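Restriction endonuclease S subunits (Thermoanaerobacter tengcongensis, PDB 3OKG) probably serves as the DNA-recognition subunit of a type I restriction-modification methyltransferase, its two target-recognition domains held apart by long coiled-coil helices. Local coordinates at residues 39-44 / 81-85; 89-95 / 117-122; 282-286 / 314-318. All blocks are in the same frame, centred on the assembly; numbering follows the deposited sequence.

Interaction 1 of 3, residues 39-44 / 81-85. With SO4 (sulfate ion), chain G.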
ATOM      1  N   GLU A  39     -39.040 -10.963   1.926  1.00 25.95           N
ATOM      2  CA  GLU A  39     -39.561 -12.324   2.003  1.00 28.71           C
ATOM      3  C   GLU A  39     -38.461 -13.350   1.849  1.00 36.63           C
ATOM      4  O   GLU A  39     -37.345 -13.033   1.427  1.00 25.24           O
ATOM      5  CB  GLU A  39     -40.604 -12.549   0.904  1.00 31.53           C
ATOM      6  CG  GLU A  39     -41.918 -11.789   1.100  1.00 60.90           C
ATOM      7  CD  GLU A  39     -42.967 -12.143   0.035  1.00 92.02           C
ATOM      8  OE1 GLU A  39     -43.059 -13.329  -0.358  1.00 84.91           O
ATOM      9  OE2 GLU A  39     -43.705 -11.235  -0.411  1.00 90.69           O
ATOM     10  N   ARG A  40     -38.800 -14.586   2.194  1.00 24.83           N
ATOM     11  CA  ARG A  40     -37.915 -15.710   2.046  1.00 26.23           C
ATOM     12  C   ARG A  40     -38.509 -16.720   1.067  1.00 25.75           C
ATOM     13  O   ARG A  40     -39.703 -16.693   0.782  1.00 29.65           O
ATOM     14  CB  ARG A  40     -37.722 -16.385   3.386  1.00 28.42           C
ATOM     15  CG  ARG A  40     -37.150 -15.462   4.416  1.00 42.23           C
ATOM     16  CD  ARG A  40     -36.500 -16.270   5.484  1.00 49.59           C
ATOM     17  NE  ARG A  40     -35.790 -15.430   6.426  1.00 45.51           N
ATOM     18  CZ  ARG A  40     -34.868 -15.897   7.253  1.00 47.00           C
ATOM     19  NH1 ARG A  40     -34.550 -17.186   7.214  1.00 37.83           N
ATOM     20  NH2 ARG A  40     -34.267 -15.076   8.103  1.00 39.89           N
ATOM     21  N   ARG A  41     -37.655 -17.595   0.565  1.00 28.38           N
ATOM     22  CA  ARG A  41     -38.077 -18.651  -0.335  1.00 29.77           C
ATOM     23  C   ARG A  41     -37.097 -19.809  -0.200  1.00 39.89           C
ATOM     24  O   ARG A  41     -35.898 -19.596   0.019  1.00 29.99           O
ATOM     25  CB  ARG A  41     -38.124 -18.145  -1.774  1.00 30.39           C
ATOM     26  CG  ARG A  41     -38.969 -19.016  -2.699  1.00 37.09           C
ATOM     27  CD  ARG A  41     -38.440 -19.013  -4.110  1.00 48.90           C
ATOM     28  NE  ARG A  41     -38.253 -17.667  -4.630  1.00 40.23           N
ATOM     29  CZ  ARG A  41     -37.271 -17.325  -5.462  1.00 44.64           C
ATOM     30  NH1 ARG A  41     -36.390 -18.235  -5.880  1.00 56.71           N
ATOM     31  NH2 ARG A  41     -37.165 -16.073  -5.882  1.00 44.77           N
ATOM     32  N   ASP A  42     -37.605 -21.035  -0.311  1.00 25.56           N
ATOM     33  CA  ASP A  42     -36.762 -22.216  -0.218  1.00 31.99           C
ATOM     34  C   ASP A  42     -36.582 -22.766  -1.627  1.00 30.15           C
ATOM     35  O   ASP A  42     -37.495 -23.376  -2.180  1.00 33.89           O
ATOM     36  CB  ASP A  42     -37.420 -23.259   0.699  1.00 30.59           C
ATOM     37  CG  ASP A  42     -36.571 -24.486   0.879  1.00 42.74           C
ATOM     38  OD1 ASP A  42     -35.635 -24.702   0.069  1.00 34.98           O
ATOM     39  OD2 ASP A  42     -36.830 -25.243   1.834  1.00 51.17           O
ATOM     40  N   PRO A  43     -35.413 -22.523  -2.233  1.00 26.49           N
ATOM     41  CA  PRO A  43     -35.249 -22.937  -3.636  1.00 28.35           C
ATOM     42  C   PRO A  43     -35.297 -24.461  -3.795  1.00 26.02           C
ATOM     43  O   PRO A  43     -35.494 -24.925  -4.923  1.00 28.08           O
ATOM     44  CB  PRO A  43     -33.830 -22.436  -3.993  1.00 25.69           C
ATOM     45  CG  PRO A  43     -33.474 -21.421  -2.879  1.00 29.48           C
ATOM     46  CD  PRO A  43     -34.184 -21.933  -1.669  1.00 27.83           C
ATOM     47  N   THR A  44     -35.095 -25.208  -2.703  1.00 30.43           N
ATOM     48  CA  THR A  44     -35.113 -26.671  -2.765  1.00 34.36           C
ATOM     49  C   THR A  44     -36.489 -27.180  -3.145  1.00 42.66           C
ATOM     50  O   THR A  44     -36.640 -28.346  -3.480  1.00 35.77           O
ATOM     51  CB  THR A  44     -34.674 -27.373  -1.444  1.00 39.60           C
ATOM     52  OG1 THR A  44     -35.675 -27.196  -0.430  1.00 35.97           O
ATOM     53  CG2 THR A  44     -33.328 -26.839  -0.957  1.00 36.08           C
ATOM     54  N   ALA A  81     -29.421 -20.217   1.936  1.00 26.63           N
ATOM     55  CA  ALA A  81     -29.921 -19.587   0.737  1.00 18.34           C
ATOM     56  C   ALA A  81     -31.435 -19.417   0.809  1.00 26.51           C
ATOM     57  O   ALA A  81     -32.176 -20.231   0.272  1.00 23.78           O
ATOM     58  CB  ALA A  81     -29.490 -20.373  -0.530  1.00 26.13           C
ATOM     59  N   ARG A  82     -31.908 -18.359   1.475  1.00 20.62           N
ATOM     60  CA  ARG A  82     -33.346 -18.257   1.709  1.00 22.34           C
ATOM     61  C   ARG A  82     -33.965 -16.868   1.553  1.00 26.90           C
ATOM     62  O   ARG A  82     -35.188 -16.751   1.538  1.00 25.01           O
ATOM     63  CB  ARG A  82     -33.720 -18.832   3.086  1.00 28.32           C
ATOM     64  CG  ARG A  82     -33.389 -20.312   3.255  1.00 31.91           C
ATOM     65  CD  ARG A  82     -34.348 -21.249   2.513  1.00 26.04           C
ATOM     66  NE  ARG A  82     -34.077 -22.640   2.886  1.00 35.75           N
ATOM     67  CZ  ARG A  82     -33.063 -23.371   2.423  1.00 41.22           C
ATOM     68  NH1 ARG A  82     -32.206 -22.870   1.529  1.00 32.39           N
ATOM     69  NH2 ARG A  82     -32.908 -24.617   2.857  1.00 35.96           N
ATOM     70  N   LYS A  83     -33.149 -15.823   1.438  1.00 17.86           N
ATOM     71  CA  LYS A  83     -33.725 -14.465   1.383  1.00 19.42           C
ATOM     72  C   LYS A  83     -33.827 -14.005  -0.049  1.00 23.43           C
ATOM     73  O   LYS A  83     -32.835 -14.016  -0.764  1.00 22.48           O
ATOM     74  CB  LYS A  83     -32.886 -13.467   2.204  1.00 22.97           C
ATOM     75  CG  LYS A  83     -33.029 -13.665   3.713  1.00 22.95           C
ATOM     76  CD  LYS A  83     -32.221 -12.642   4.518  1.00 23.66           C
ATOM     77  CE  LYS A  83     -32.533 -12.798   6.023  1.00 22.16           C
ATOM     78  NZ  LYS A  83     -31.801 -11.802   6.848  1.00 22.47           N
ATOM     79  N   VAL A  84     -35.031 -13.589  -0.456  1.00 18.17           N
ATOM     80  CA  VAL A  84     -35.274 -13.188  -1.830  1.00 18.91           C
ATOM     81  C   VAL A  84     -34.790 -11.757  -1.988  1.00 22.41           C
ATOM     82  O   VAL A  84     -35.129 -10.902  -1.188  1.00 21.48           O
ATOM     83  CB  VAL A  84     -36.768 -13.215  -2.158  1.00 26.43           C
ATOM     84  CG1 VAL A  84     -37.028 -12.566  -3.497  1.00 26.72           C
ATOM     85  CG2 VAL A  84     -37.303 -14.638  -2.128  1.00 27.01           C
ATOM     86  N   ILE A  85     -33.950 -11.504  -2.981  1.00 21.50           N
ATOM     87  CA  ILE A  85     -33.530 -10.128  -3.210  1.00 19.59           C
ATOM     88  C   ILE A  85     -34.206  -9.540  -4.436  1.00 27.32           C
ATOM     89  O   ILE A  85     -34.597 -10.260  -5.371  1.00 22.70           O
ATOM     90  CB  ILE A  85     -32.007  -9.992  -3.334  1.00 16.74           C
ATOM     91  CG1 ILE A  85     -31.462 -10.917  -4.440  1.00 20.44           C
ATOM     92  CG2 ILE A  85     -31.373 -10.338  -1.997  1.00 18.41           C
ATOM     93  CD1 ILE A  85     -29.920 -10.878  -4.616  1.00 16.33           C
TER
HETATM   94  S   SO4 G 403     -32.212 -17.018  10.233  1.00109.04           S
HETATM   95  O1  SO4 G 403     -32.296 -18.298   9.525  1.00 80.61           O
HETATM   96  O2  SO4 G 403     -32.423 -15.912   9.304  1.00 79.32           O
HETATM   97  O3  SO4 G 403     -33.245 -16.971  11.270  1.00 73.76           O
HETATM   98  O4  SO4 G 403     -30.877 -16.861  10.817  1.00 80.74           O
HETATM   99  O   HOH W   1     -35.453 -11.063   1.754  1.00 22.89           O
HETATM  100  O   HOH W   2     -38.314 -10.205  -0.631  1.00 29.69           O
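A lone beta bridge between R40 and K83 lays the loop 39-44 along strand 81-84, an outer strand of the mixed sheet that also contains strands 50-54 and 113-115. V84 N donates to E39 O at 3.0 Å and R41 N to R82 O at 2.8 Å; a water links E39 O to V84 O. On one side of the bridge V84 CG2 packs 3.6 Å from R41 CB, and R41 sends its guanidinium on to the carbonyl of G111. On the other, R40 and K83 run alongside each other in the same direction, K83 CE lying 3.5 Å from R40 NH2. Their like charges turn to separate partners: K83 to D161, R40 edge-on to a sulfate probably from the crystallisation liquor. Within the first target-recognition domain, the C-terminal end of 39-44 is held by an Asx turn, in which D42 OD1 accepts from T44 N (2.9 Å) and T44 OG1. R82 bends at chi2 (-75°) and stacks its guanidinium on the D42 carboxylate, planes 14° apart, with OD1 3.7 Å above the guanidinium plane of R82. No N-H of R82 points at that oxygen, and the long salt bridge rests on charge alone. With an alanine in place of R82, the D42 carboxylate would probably lose its stacked positive charge. R82 NH1 instead donates in the guanidinium plane to A81 O at 2.9 Å, and also to P78 O.

Interaction 2 of 3, residues 89-95 / 117-122. With SO4 (sulfate ion), chain H.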
ATOM      1  N   ASP A  89     -32.178  -3.556  -3.853  1.00 16.76           N
ATOM      2  CA  ASP A  89     -32.014  -3.841  -2.424  1.00 20.85           C
ATOM      3  C   ASP A  89     -30.562  -3.531  -2.063  1.00 17.18           C
ATOM      4  O   ASP A  89     -29.675  -3.667  -2.895  1.00 18.29           O
ATOM      5  CB  ASP A  89     -32.235  -5.322  -2.082  1.00 18.23           C
ATOM      6  CG  ASP A  89     -33.704  -5.723  -2.068  1.00 24.00           C
ATOM      7  OD1 ASP A  89     -34.582  -4.844  -2.086  1.00 19.85           O
ATOM      8  OD2 ASP A  89     -33.972  -6.935  -2.041  1.00 22.55           O
ATOM      9  N   VAL A  90     -30.326  -3.160  -0.811  1.00 15.47           N
ATOM     10  CA  VAL A  90     -28.985  -3.161  -0.270  1.00 12.51           C
ATOM     11  C   VAL A  90     -28.863  -4.396   0.592  1.00 14.64           C
ATOM     12  O   VAL A  90     -29.738  -4.663   1.420  1.00 18.69           O
ATOM     13  CB  VAL A  90     -28.735  -1.877   0.560  1.00 19.41           C
ATOM     14  CG1 VAL A  90     -27.379  -1.959   1.296  1.00 17.90           C
ATOM     15  CG2 VAL A  90     -28.794  -0.641  -0.361  1.00 15.22           C
ATOM     16  N   ILE A  91     -27.786  -5.162   0.429  1.00 15.96           N
ATOM     17  CA  ILE A  91     -27.566  -6.285   1.333  1.00 15.15           C
ATOM     18  C   ILE A  91     -26.367  -5.973   2.207  1.00 15.45           C
ATOM     19  O   ILE A  91     -25.343  -5.521   1.734  1.00 18.58           O
ATOM     20  CB  ILE A  91     -27.378  -7.618   0.570  1.00 17.42           C
ATOM     21  CG1 ILE A  91     -26.304  -7.449  -0.511  1.00 16.86           C
ATOM     22  CG2 ILE A  91     -28.673  -7.969  -0.154  1.00 16.51           C
ATOM     23  CD1 ILE A  91     -25.911  -8.795  -1.204  1.00 17.02           C
ATOM     24  N   PHE A  92     -26.505  -6.235   3.496  1.00 16.75           N
ATOM     25  CA  PHE A  92     -25.554  -5.755   4.495  1.00 12.96           C
ATOM     26  C   PHE A  92     -25.205  -6.942   5.408  1.00 17.41           C
ATOM     27  O   PHE A  92     -26.073  -7.437   6.123  1.00 19.90           O
ATOM     28  CB  PHE A  92     -26.276  -4.668   5.317  1.00 16.91           C
ATOM     29  CG  PHE A  92     -25.441  -4.087   6.426  1.00 18.54           C
ATOM     30  CD1 PHE A  92     -24.835  -2.851   6.277  1.00 23.74           C
ATOM     31  CD2 PHE A  92     -25.291  -4.777   7.635  1.00 18.31           C
ATOM     32  CE1 PHE A  92     -24.078  -2.309   7.299  1.00 25.07           C
ATOM     33  CE2 PHE A  92     -24.538  -4.240   8.658  1.00 23.82           C
ATOM     34  CZ  PHE A  92     -23.926  -3.006   8.493  1.00 27.56           C
ATOM     35  N   ALA A  93     -23.982  -7.448   5.332  1.00 16.55           N
ATOM     36  CA  ALA A  93     -23.647  -8.652   6.106  1.00 18.07           C
ATOM     37  C   ALA A  93     -23.711  -8.323   7.592  1.00 23.71           C
ATOM     38  O   ALA A  93     -23.171  -7.301   8.015  1.00 20.74           O
ATOM     39  CB  ALA A  93     -22.266  -9.158   5.741  1.00 17.47           C
ATOM     40  N   THR A  94     -24.381  -9.170   8.378  1.00 18.92           N
ATOM     41  CA  THR A  94     -24.457  -8.937   9.815  1.00 21.62           C
ATOM     42  C   THR A  94     -23.255  -9.533  10.558  1.00 25.92           C
ATOM     43  O   THR A  94     -22.978  -9.138  11.665  1.00 24.25           O
ATOM     44  CB  THR A  94     -25.774  -9.418  10.416  1.00 21.81           C
ATOM     45  OG1 THR A  94     -26.012 -10.793  10.049  1.00 19.65           O
ATOM     46  CG2 THR A  94     -26.908  -8.545   9.899  1.00 17.02           C
ATOM     47  N   THR A  95     -22.548 -10.461   9.923  1.00 22.75           N
ATOM     48  CA  THR A  95     -21.273 -10.965  10.446  1.00 26.23           C
ATOM     49  C   THR A  95     -20.128 -10.008  10.081  1.00 24.40           C
ATOM     50  O   THR A  95     -20.096  -9.484   8.965  1.00 24.60           O
ATOM     51  CB  THR A  95     -20.980 -12.343   9.849  1.00 33.58           C
ATOM     52  OG1 THR A  95     -21.903 -13.290  10.399  1.00 38.38           O
ATOM     53  CG2 THR A  95     -19.552 -12.788  10.166  1.00 46.24           C
ATOM     54  N   GLY A 117     -27.347 -14.574   6.108  1.00 20.53           N
ATOM     55  CA  GLY A 117     -26.327 -13.757   6.749  1.00 21.32           C
ATOM     56  C   GLY A 117     -26.337 -12.280   6.354  1.00 20.67           C
ATOM     57  O   GLY A 117     -25.596 -11.477   6.940  1.00 23.42           O
ATOM     58  N   PHE A 118     -27.143 -11.916   5.350  1.00 20.07           N
ATOM     59  CA  PHE A 118     -27.333 -10.501   5.006  1.00 19.22           C
ATOM     60  C   PHE A 118     -28.624  -9.954   5.540  1.00 15.45           C
ATOM     61  O   PHE A 118     -29.695 -10.565   5.406  1.00 22.00           O
ATOM     62  CB  PHE A 118     -27.395 -10.277   3.485  1.00 16.69           C
ATOM     63  CG  PHE A 118     -26.109 -10.567   2.747  1.00 20.20           C
ATOM     64  CD1 PHE A 118     -25.073  -9.636   2.736  1.00 17.43           C
ATOM     65  CD2 PHE A 118     -25.967 -11.732   1.994  1.00 17.46           C
ATOM     66  CE1 PHE A 118     -23.877  -9.877   2.028  1.00 19.54           C
ATOM     67  CE2 PHE A 118     -24.777 -11.982   1.265  1.00 17.92           C
ATOM     68  CZ  PHE A 118     -23.732 -11.049   1.274  1.00 21.01           C
ATOM     69  N   CYS A 119     -28.552  -8.748   6.078  1.00 15.53           N
ATOM     70  CA  CYS A 119     -29.759  -7.970   6.302  1.00 16.47           C
ATOM     71  C   CYS A 119     -30.194  -7.341   4.970  1.00 19.26           C
ATOM     72  O   CYS A 119     -29.390  -6.669   4.312  1.00 18.08           O
ATOM     73  CB  CYS A 119     -29.465  -6.858   7.321  1.00 17.14           C
ATOM     74  SG  CYS A 119     -30.839  -5.736   7.569  1.00 21.27           S
ATOM     75  N   VAL A 120     -31.455  -7.526   4.588  1.00 16.61           N
ATOM     76  CA  VAL A 120     -31.928  -7.030   3.272  1.00 16.43           C
ATOM     77  C   VAL A 120     -32.662  -5.699   3.480  1.00 16.73           C
ATOM     78  O   VAL A 120     -33.655  -5.637   4.169  1.00 22.26           O
ATOM     79  CB  VAL A 120     -32.833  -8.057   2.527  1.00 16.06           C
ATOM     80  CG1 VAL A 120     -33.315  -7.468   1.200  1.00 18.20           C
ATOM     81  CG2 VAL A 120     -32.048  -9.363   2.205  1.00 18.38           C
ATOM     82  N   ILE A 121     -32.116  -4.639   2.905  1.00 15.94           N
ATOM     83  CA  ILE A 121     -32.569  -3.285   3.133  1.00 17.10           C
ATOM     84  C   ILE A 121     -33.194  -2.792   1.832  1.00 18.43           C
ATOM     85  O   ILE A 121     -32.476  -2.412   0.902  1.00 17.21           O
ATOM     86  CB  ILE A 121     -31.341  -2.403   3.513  1.00 15.67           C
ATOM     87  CG1 ILE A 121     -30.832  -2.788   4.916  1.00 21.59           C
ATOM     88  CG2 ILE A 121     -31.667  -0.926   3.396  1.00 18.27           C
ATOM     89  CD1 ILE A 121     -29.323  -2.433   5.138  1.00 22.18           C
ATOM     90  N   ARG A 122     -34.528  -2.815   1.784  1.00 16.28           N
ATOM     91  CA  ARG A 122     -35.306  -2.502   0.594  1.00 22.12           C
ATOM     92  C   ARG A 122     -35.931  -1.131   0.701  1.00 17.97           C
ATOM     93  O   ARG A 122     -36.839  -0.928   1.520  1.00 14.30           O
ATOM     94  CB  ARG A 122     -36.402  -3.561   0.414  1.00 22.55           C
ATOM     95  CG  ARG A 122     -37.265  -3.389  -0.855  1.00 25.18           C
ATOM     96  CD  ARG A 122     -38.014  -4.693  -1.177  1.00 25.45           C
ATOM     97  NE  ARG A 122     -37.046  -5.787  -1.360  1.00 24.54           N
ATOM     98  CZ  ARG A 122     -37.343  -7.079  -1.257  1.00 25.64           C
ATOM     99  NH1 ARG A 122     -38.595  -7.462  -0.997  1.00 23.56           N
ATOM    100  NH2 ARG A 122     -36.390  -7.987  -1.421  1.00 21.98           N
TER
HETATM  101  S   SO4 H 404     -41.129  -9.901  -2.399  1.00 93.04           S
HETATM  102  O1  SO4 H 404     -42.425 -10.527  -2.658  1.00 83.24           O
HETATM  103  O2  SO4 H 404     -40.884  -8.884  -3.420  1.00 57.32           O
HETATM  104  O3  SO4 H 404     -41.145  -9.277  -1.070  1.00 61.09           O
HETATM  105  O4  SO4 H 404     -40.068 -10.909  -2.455  1.00 46.02           O
HETATM  106  O   HOH W   3     -23.094 -12.361   7.558  1.00 39.84           O
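I91 CD1 sits over the F118 ring, 3.9 Å from its centroid and 9° off the normal, a CH-pi contact between antiparallel strands 90-93 and 118-121. With CG1 of I91 placed between the backbone N and the carbonyl carbon (chi1 51°), the delta methyl is carried over the ring, while I91 CB packs against F118 CD1. A93 and V120 share this face of the three-stranded antiparallel sheet, part of the first target-recognition domain. On the reverse face V90, F92, C119 and I121 meet: I121 CD1 lies 3.8 Å from F92 CB, and helices 130-137 and 161-165 cover these side chains. V90 with I121 and F92 with C119 form hydrogen-bonded pairs, F92 N reaching C119 O at 3.0 Å; the pairs I91-V120 and A93-F118 are non-hydrogen-bonded. Beyond the strand, T94 N donates to G117 O at 3.0 Å, and a water joins that oxygen to T95 N. At the other end R122 grips D89 side-on, the carboxylate and guanidinium nearly coplanar at 11°. R122 NE donates to D89 OD1 and R122 NH2 to D89 OD2, each at 2.7 Å and to a syn lone pair; R122 NH1 bonds a sulfate oxygen weakly.

Interaction 3 of 3, residues 282-286 / 314-318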
ATOM      1  N   LYS A 282      40.190  -3.213  10.365  1.00 39.25           N
ATOM      2  CA  LYS A 282      39.998  -2.528   9.089  1.00 35.62           C
ATOM      3  C   LYS A 282      38.947  -1.449   9.348  1.00 44.06           C
ATOM      4  O   LYS A 282      37.807  -1.760   9.677  1.00 41.24           O
ATOM      5  CB  LYS A 282      39.533  -3.489   7.996  1.00 40.22           C
ATOM      6  CG  LYS A 282      40.564  -4.544   7.600  1.00 51.75           C
ATOM      7  CD  LYS A 282      41.847  -3.906   7.068  1.00 48.07           C
ATOM      8  CE  LYS A 282      42.653  -4.891   6.221  1.00 65.35           C
ATOM      9  NZ  LYS A 282      44.009  -4.367   5.883  1.00 78.12           N
ATOM     10  N   VAL A 283      39.323  -0.183   9.215  1.00 38.29           N
ATOM     11  CA  VAL A 283      38.429   0.903   9.632  1.00 31.83           C
ATOM     12  C   VAL A 283      37.847   1.684   8.462  1.00 46.28           C
ATOM     13  O   VAL A 283      38.563   2.063   7.537  1.00 38.15           O
ATOM     14  CB  VAL A 283      39.143   1.874  10.591  1.00 38.56           C
ATOM     15  CG1 VAL A 283      38.239   3.034  10.960  1.00 40.68           C
ATOM     16  CG2 VAL A 283      39.610   1.121  11.845  1.00 39.82           C
ATOM     17  N   ALA A 284      36.538   1.906   8.513  1.00 33.98           N
ATOM     18  CA  ALA A 284      35.856   2.794   7.579  1.00 32.37           C
ATOM     19  C   ALA A 284      35.427   4.063   8.324  1.00 47.45           C
ATOM     20  O   ALA A 284      35.084   4.012   9.509  1.00 42.20           O
ATOM     21  CB  ALA A 284      34.661   2.088   6.980  1.00 37.24           C
ATOM     22  N   ARG A 285      35.455   5.203   7.641  1.00 31.45           N
ATOM     23  CA  ARG A 285      35.076   6.479   8.254  1.00 36.60           C
ATOM     24  C   ARG A 285      33.823   7.080   7.614  1.00 36.21           C
ATOM     25  O   ARG A 285      33.375   6.626   6.550  1.00 41.04           O
ATOM     26  CB  ARG A 285      36.230   7.482   8.149  1.00 40.86           C
ATOM     27  CG  ARG A 285      37.597   6.887   8.423  1.00 54.69           C
ATOM     28  CD  ARG A 285      38.656   7.962   8.594  1.00 64.28           C
ATOM     29  NE  ARG A 285      38.793   8.810   7.415  1.00 60.17           N
ATOM     30  CZ  ARG A 285      39.919   9.428   7.075  1.00 65.48           C
ATOM     31  NH1 ARG A 285      41.001   9.284   7.819  1.00 64.96           N
ATOM     32  NH2 ARG A 285      39.973  10.184   5.984  1.00 77.24           N
ATOM     33  N   PRO A 286      33.253   8.114   8.256  1.00 44.42           N
ATOM     34  CA  PRO A 286      32.098   8.794   7.676  1.00 45.52           C
ATOM     35  C   PRO A 286      32.411   9.227   6.254  1.00 48.00           C
ATOM     36  O   PRO A 286      33.426   9.887   6.007  1.00 40.50           O
ATOM     37  CB  PRO A 286      31.930  10.012   8.578  1.00 52.74           C
ATOM     38  CG  PRO A 286      32.446   9.553   9.895  1.00 46.87           C
ATOM     39  CD  PRO A 286      33.596   8.653   9.585  1.00 50.67           C
ATOM     40  N   ALA A 314      33.962  -4.651   1.936  1.00 32.80           N
ATOM     41  CA  ALA A 314      35.101  -3.788   1.647  1.00 35.29           C
ATOM     42  C   ALA A 314      34.634  -2.350   1.912  1.00 32.43           C
ATOM     43  O   ALA A 314      33.449  -2.057   1.810  1.00 35.15           O
ATOM     44  CB  ALA A 314      35.544  -3.960   0.194  1.00 34.47           C
ATOM     45  N   ALA A 315      35.551  -1.464   2.290  1.00 37.74           N
ATOM     46  CA  ALA A 315      35.241  -0.038   2.358  1.00 32.38           C
ATOM     47  C   ALA A 315      36.010   0.718   1.261  1.00 32.56           C
ATOM     48  O   ALA A 315      37.192   0.445   1.017  1.00 33.03           O
ATOM     49  CB  ALA A 315      35.575   0.517   3.715  1.00 35.19           C
ATOM     50  N   LEU A 316      35.338   1.652   0.598  1.00 26.47           N
ATOM     51  CA  LEU A 316      35.932   2.428  -0.499  1.00 25.34           C
ATOM     52  C   LEU A 316      35.976   3.876  -0.088  1.00 27.91           C
ATOM     53  O   LEU A 316      34.939   4.485   0.229  1.00 29.54           O
ATOM     54  CB  LEU A 316      35.084   2.289  -1.764  1.00 31.88           C
ATOM     55  CG  LEU A 316      34.650   0.851  -2.039  1.00 34.11           C
ATOM     56  CD1 LEU A 316      33.572   0.822  -3.126  1.00 37.74           C
ATOM     57  CD2 LEU A 316      35.846   0.022  -2.441  1.00 31.62           C
ATOM     58  N   ARG A 317      37.172   4.437  -0.048  1.00 26.71           N
ATOM     59  CA  ARG A 317      37.297   5.812   0.399  1.00 28.86           C
ATOM     60  C   ARG A 317      37.775   6.647  -0.763  1.00 26.26           C
ATOM     61  O   ARG A 317      38.933   6.538  -1.167  1.00 25.01           O
ATOM     62  CB  ARG A 317      38.267   5.947   1.562  1.00 28.76           C
ATOM     63  CG  ARG A 317      38.279   7.361   2.136  1.00 39.26           C
ATOM     64  CD  ARG A 317      39.108   7.455   3.402  1.00 48.85           C
ATOM     65  NE  ARG A 317      38.535   6.670   4.500  1.00 73.51           N
ATOM     66  CZ  ARG A 317      39.216   5.799   5.244  1.00 62.76           C
ATOM     67  NH1 ARG A 317      40.512   5.596   5.029  1.00 80.50           N
ATOM     68  NH2 ARG A 317      38.604   5.140   6.212  1.00 58.04           N
ATOM     69  N   PRO A 318      36.872   7.460  -1.319  1.00 30.18           N
ATOM     70  CA  PRO A 318      37.178   8.265  -2.505  1.00 29.19           C
ATOM     71  C   PRO A 318      38.330   9.225  -2.232  1.00 36.40           C
ATOM     72  O   PRO A 318      38.406   9.822  -1.164  1.00 27.63           O
ATOM     73  CB  PRO A 318      35.902   9.068  -2.729  1.00 24.93           C
ATOM     74  CG  PRO A 318      34.813   8.259  -2.078  1.00 36.61           C
ATOM     75  CD  PRO A 318      35.465   7.578  -0.900  1.00 28.65           C
TER
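R285 lies across R317 at about a right angle, and its atoms meet the other guanidinium one after another. CB of R285 is 3.9 Å from NH2 of R317; CG lies 3.0 Å from the same nitrogen, so short that its exact placement is doubtful. CD of R285 also rests near that nitrogen, and a bend at chi3 (-60°) then lays NE over the face of the R317 guanidinium, offset toward its rim. Here NE of R285 is 3.6 Å and CZ of R285 4.0 Å from NE of R317. The two flat groups stack with centres 4.1 Å apart and planes at 30°, and NH2 of R285 reaches past the group to R317 CD at 3.9 Å. Beside the arginine pair, A284 CB meets A315 CB at 3.7 Å where two sheets of the second target-recognition domain face each other: the mixed sheet edged by strand 283-284 and the antiparallel sheet holding strand 313-318. L290 of strand 289-292 touches both alanines. The like charges of the arginine pair are probably eased by D288, whose carboxylate forms a salt bridge with R317 NH2 and accepts from R285 N. R317 NH2 also gives a weak hydrogen bond to V283 O, 3.4 Å away.

In the fold
From the N terminus, interaction 1 comes first: it brings strand 81-84 back to the loop after strand 27-30, closing a loop of 36 residues with no helix. Strand 90-93 follows directly, and interaction 2 joins it to strand 118-121 after 21 intervening residues. The loops run in series, neither nesting nor crossing, yet in space the two contacts touch, centres about 13 Å apart: K83 NZ probably hydrogen-bonds F118 O, and V84 O meets R122 NH2. These touches between segments 81-85 and 117-122 tie the mixed sheet to the antiparallel one in the first recognition domain. Interaction 3 closes its own loop far along the chain, joining two sheets of the second domain, its centre about 65 Å from that of interaction 2.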